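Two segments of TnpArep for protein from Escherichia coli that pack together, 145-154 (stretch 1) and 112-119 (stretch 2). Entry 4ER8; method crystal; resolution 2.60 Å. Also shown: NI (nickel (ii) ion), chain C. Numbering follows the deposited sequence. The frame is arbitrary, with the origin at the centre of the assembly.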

# COMPACT_ATOMS: atom_id res chain seq x y z
N LEU A 145 -12.25 -14.91 -1.75
CA LEU A 145 -10.82 -14.85 -1.98
C LEU A 145 -10.03 -15.45 -0.84
O LEU A 145 -9.21 -16.35 -1.06
CB LEU A 145 -10.38 -13.42 -2.18
CG LEU A 145 -10.16 -13.01 -3.64
CD1 LEU A 145 -8.95 -13.81 -4.22
CD2 LEU A 145 -11.44 -13.16 -4.49
N TYR A 146 -10.30 -14.96 0.37
CA TYR A 146 -9.61 -15.45 1.57
C TYR A 146 -10.56 -15.91 2.69
O TYR A 146 -11.53 -15.21 2.99
CB TYR A 146 -8.68 -14.36 2.15
CG TYR A 146 -7.38 -14.16 1.40
CD1 TYR A 146 -7.35 -13.39 0.25
CD2 TYR A 146 -6.18 -14.71 1.85
CE1 TYR A 146 -6.19 -13.17 -0.46
CE2 TYR A 146 -4.97 -14.47 1.16
CZ TYR A 146 -4.99 -13.70 -0.02
OH TYR A 146 -3.86 -13.43 -0.80
N PRO A 147 -10.23 -17.03 3.35
CA PRO A 147 -10.99 -17.36 4.55
C PRO A 147 -10.70 -16.32 5.66
O PRO A 147 -9.54 -15.99 5.96
CB PRO A 147 -10.43 -18.73 4.95
CG PRO A 147 -8.95 -18.66 4.56
CD PRO A 147 -8.92 -17.73 3.33
N ILE A 148 -11.75 -15.80 6.27
CA ILE A 148 -11.62 -14.85 7.35
C ILE A 148 -10.53 -15.27 8.34
O ILE A 148 -9.83 -14.43 8.87
CB ILE A 148 -13.04 -14.62 8.01
CG1 ILE A 148 -13.18 -13.19 8.57
CG2 ILE A 148 -13.44 -15.75 9.01
CD1 ILE A 148 -12.72 -13.07 10.01
N ASP A 149 -10.36 -16.58 8.56
CA ASP A 149 -9.38 -17.06 9.57
C ASP A 149 -7.99 -17.34 9.00
O ASP A 149 -7.13 -17.91 9.69
CB ASP A 149 -9.89 -18.30 10.34
CG ASP A 149 -10.20 -19.50 9.44
OD1 ASP A 149 -10.30 -20.61 10.00
OD2 ASP A 149 -10.35 -19.36 8.18
N TRP A 150 -7.77 -16.92 7.77
CA TRP A 150 -6.48 -17.03 7.12
C TRP A 150 -5.28 -16.64 7.99
O TRP A 150 -5.30 -15.68 8.80
CB TRP A 150 -6.49 -16.23 5.83
CG TRP A 150 -5.30 -16.43 4.95
CD1 TRP A 150 -5.07 -17.48 4.09
CD2 TRP A 150 -4.16 -15.58 4.84
NE1 TRP A 150 -3.86 -17.31 3.46
CE2 TRP A 150 -3.29 -16.15 3.90
CE3 TRP A 150 -3.81 -14.37 5.45
CZ2 TRP A 150 -2.08 -15.57 3.56
CZ3 TRP A 150 -2.62 -13.79 5.12
CH2 TRP A 150 -1.76 -14.39 4.18
N ALA A 151 -4.23 -17.44 7.84
CA ALA A 151 -2.96 -17.14 8.44
C ALA A 151 -1.93 -17.45 7.36
O ALA A 151 -2.28 -18.07 6.34
CB ALA A 151 -2.74 -17.98 9.69
N GLY A 152 -0.68 -17.02 7.58
CA GLY A 152 0.41 -17.27 6.63
C GLY A 152 1.75 -16.94 7.24
O GLY A 152 1.81 -16.20 8.21
N ASP A 153 2.81 -17.51 6.69
CA ASP A 153 4.16 -17.27 7.22
C ASP A 153 4.50 -15.78 7.14
O ASP A 153 4.29 -15.15 6.11
CB ASP A 153 5.22 -18.05 6.42
CG ASP A 153 4.92 -19.53 6.30
OD1 ASP A 153 4.45 -20.16 7.31
OD2 ASP A 153 5.19 -20.07 5.18
N VAL A 154 5.06 -15.21 8.20
CA VAL A 154 5.64 -13.86 8.12
C VAL A 154 7.02 -13.92 7.43
O VAL A 154 7.95 -14.47 8.00
CB VAL A 154 5.81 -13.27 9.55
CG1 VAL A 154 6.86 -12.17 9.58
CG2 VAL A 154 4.49 -12.79 10.10
NI NI C . 5.13 -2.97 6.44
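Stretch 2 112-119: HVDYIYIN

Stretch 2 is helical, part of a helix that begins before His112 and runs on past Asn119; the bonds Ile116 N to His112 O (3.0 Å), Tyr117 N to Val113 O (3.1 Å) and Ile118 N to Asp114 O (2.7 Å) carry the i to i+4 pattern. Stretch 1 has no regular helix or strand. Its one ordered bend is a type I beta turn from Pro147 to Trp150, closed by Trp150 N to Pro147 O at 2.7 Å. No crossing angle is defined for a helix against such a loop, but the order of contacts is informative: Tyr146 meets Val113, Asp114 and Tyr117, whereas Val154 meets Ile118, so the contacts step in the same order along both stretches, although the loop runs largely across the helix. The backbones stay well apart, the nearest CA atoms being those of Val154 and Ile118 at 6.6 Å, and side chains supply most of the 381 Å² buried. Ile148 and Asp149, at the middle of the turn, are out of reach of the helix.

The polar evidence is a single hydrogen bond across the stretches, from Tyr146 OH to Asp114 OD1 at 2.9 Å. The CA-to-CB bond of Asp114 points sideways, yet with chi1 at -72° (m) the carboxylate end comes nearer to the loop. OD1 lies at the edge of the Tyr146 ring, near its plane, as suits an in-plane phenol donor. Asp114 OD1 is also 3.5 Å from Trp150 CZ2.

The aromatic evidence is an edge-to-face pair. Tyr117 turns its edge toward the face of Tyr146, with centroids 5.5 Å apart and planes at 87°, almost perpendicular; the closest approach is Tyr146 CE1 to Tyr117 CE1, 3.9 Å. Tyr146 thus uses its hydroxyl for Asp114 and a ring face for Tyr117.

Apolar packing centres on Ile118, which has the largest area covered by the other stretch. Ile118 CD1 lies 3.4 Å from Trp150 CH2, while Ile118 CG2 is 3.6 Å from Val154 CG2. Trp150, chi1 at -170° (t), also brings CZ3 to 4.2 Å from Tyr117 CB, and Val113 CG1 packs 4.0 Å from Tyr146 CZ.

Van der Waals contacts with the loop backbone complete the interface: Ile118 CD1 lies 3.6 Å from Gly152 C and 3.3 Å from Asp153 O. One isoleucine therefore touches the loop from Trp150 to Val154, skipping Ala151, whose CA-to-CB bond points away. The absent side chain at Gly152 matters here: an ideal CB would lie 2.9 Å from Ile118 CD1, a clash.

Asn119 does not touch stretch 1; Asn119 OD1 binds the nickel ion NI at 2.2 Å.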

# COMPACT_ATOMS: atom_id res chain seq x y z
N HIS A 112 2.97 -11.28 -2.77
CA HIS A 112 2.84 -9.90 -2.38
C HIS A 112 1.46 -9.60 -1.83
O HIS A 112 1.37 -8.76 -0.95
CB HIS A 112 3.23 -8.95 -3.50
CG HIS A 112 4.70 -8.83 -3.70
ND1 HIS A 112 5.43 -9.72 -4.47
CD2 HIS A 112 5.58 -7.89 -3.28
CE1 HIS A 112 6.70 -9.36 -4.47
NE2 HIS A 112 6.82 -8.26 -3.76
N VAL A 113 0.40 -10.27 -2.28
CA VAL A 113 -0.91 -9.97 -1.65
C VAL A 113 -0.87 -10.48 -0.19
O VAL A 113 -1.31 -9.78 0.72
CB VAL A 113 -2.15 -10.58 -2.37
CG1 VAL A 113 -3.37 -10.38 -1.52
CG2 VAL A 113 -2.41 -10.01 -3.80
N ASP A 114 -0.35 -11.68 0.02
CA ASP A 114 -0.24 -12.30 1.31
C ASP A 114 0.57 -11.35 2.19
O ASP A 114 0.17 -11.00 3.34
CB ASP A 114 0.54 -13.61 1.21
CG ASP A 114 -0.22 -14.76 0.53
OD1 ASP A 114 -1.45 -14.71 0.22
OD2 ASP A 114 0.45 -15.78 0.32
N TYR A 115 1.72 -10.93 1.66
CA TYR A 115 2.61 -10.07 2.38
C TYR A 115 1.84 -8.86 2.86
O TYR A 115 2.05 -8.36 3.98
CB TYR A 115 3.72 -9.57 1.48
CG TYR A 115 4.75 -8.81 2.29
CD1 TYR A 115 5.91 -9.43 2.76
CD2 TYR A 115 4.55 -7.47 2.60
CE1 TYR A 115 6.87 -8.72 3.47
CE2 TYR A 115 5.52 -6.74 3.32
CZ TYR A 115 6.67 -7.38 3.76
OH TYR A 115 7.58 -6.68 4.52
N ILE A 116 0.94 -8.37 2.01
CA ILE A 116 0.21 -7.22 2.41
C ILE A 116 -0.66 -7.54 3.63
O ILE A 116 -0.52 -6.87 4.65
CB ILE A 116 -0.57 -6.60 1.27
CG1 ILE A 116 0.41 -5.78 0.41
CG2 ILE A 116 -1.71 -5.75 1.85
CD1 ILE A 116 0.06 -5.66 -1.02
N TYR A 117 -1.49 -8.58 3.52
CA TYR A 117 -2.44 -8.91 4.57
C TYR A 117 -1.78 -9.42 5.85
O TYR A 117 -2.32 -9.24 6.94
CB TYR A 117 -3.57 -9.85 4.09
CG TYR A 117 -4.38 -9.27 2.93
CD1 TYR A 117 -4.79 -10.05 1.84
CD2 TYR A 117 -4.71 -7.90 2.91
CE1 TYR A 117 -5.51 -9.48 0.77
CE2 TYR A 117 -5.43 -7.35 1.87
CZ TYR A 117 -5.81 -8.13 0.80
OH TYR A 117 -6.52 -7.53 -0.24
N ILE A 118 -0.61 -10.05 5.73
CA ILE A 118 0.15 -10.48 6.90
C ILE A 118 0.85 -9.34 7.62
O ILE A 118 1.26 -9.46 8.77
CB ILE A 118 1.21 -11.50 6.51
CG1 ILE A 118 0.57 -12.87 6.40
CG2 ILE A 118 2.32 -11.58 7.53
CD1 ILE A 118 1.36 -13.80 5.46
N ASN A 119 1.00 -8.23 6.94
CA ASN A 119 1.88 -7.21 7.44
C ASN A 119 1.53 -6.74 8.88
O ASN A 119 2.40 -6.64 9.75
CB ASN A 119 1.91 -6.04 6.48
CG ASN A 119 3.23 -5.42 6.42
OD1 ASN A 119 3.35 -4.20 6.41
ND2 ASN A 119 4.26 -6.26 6.39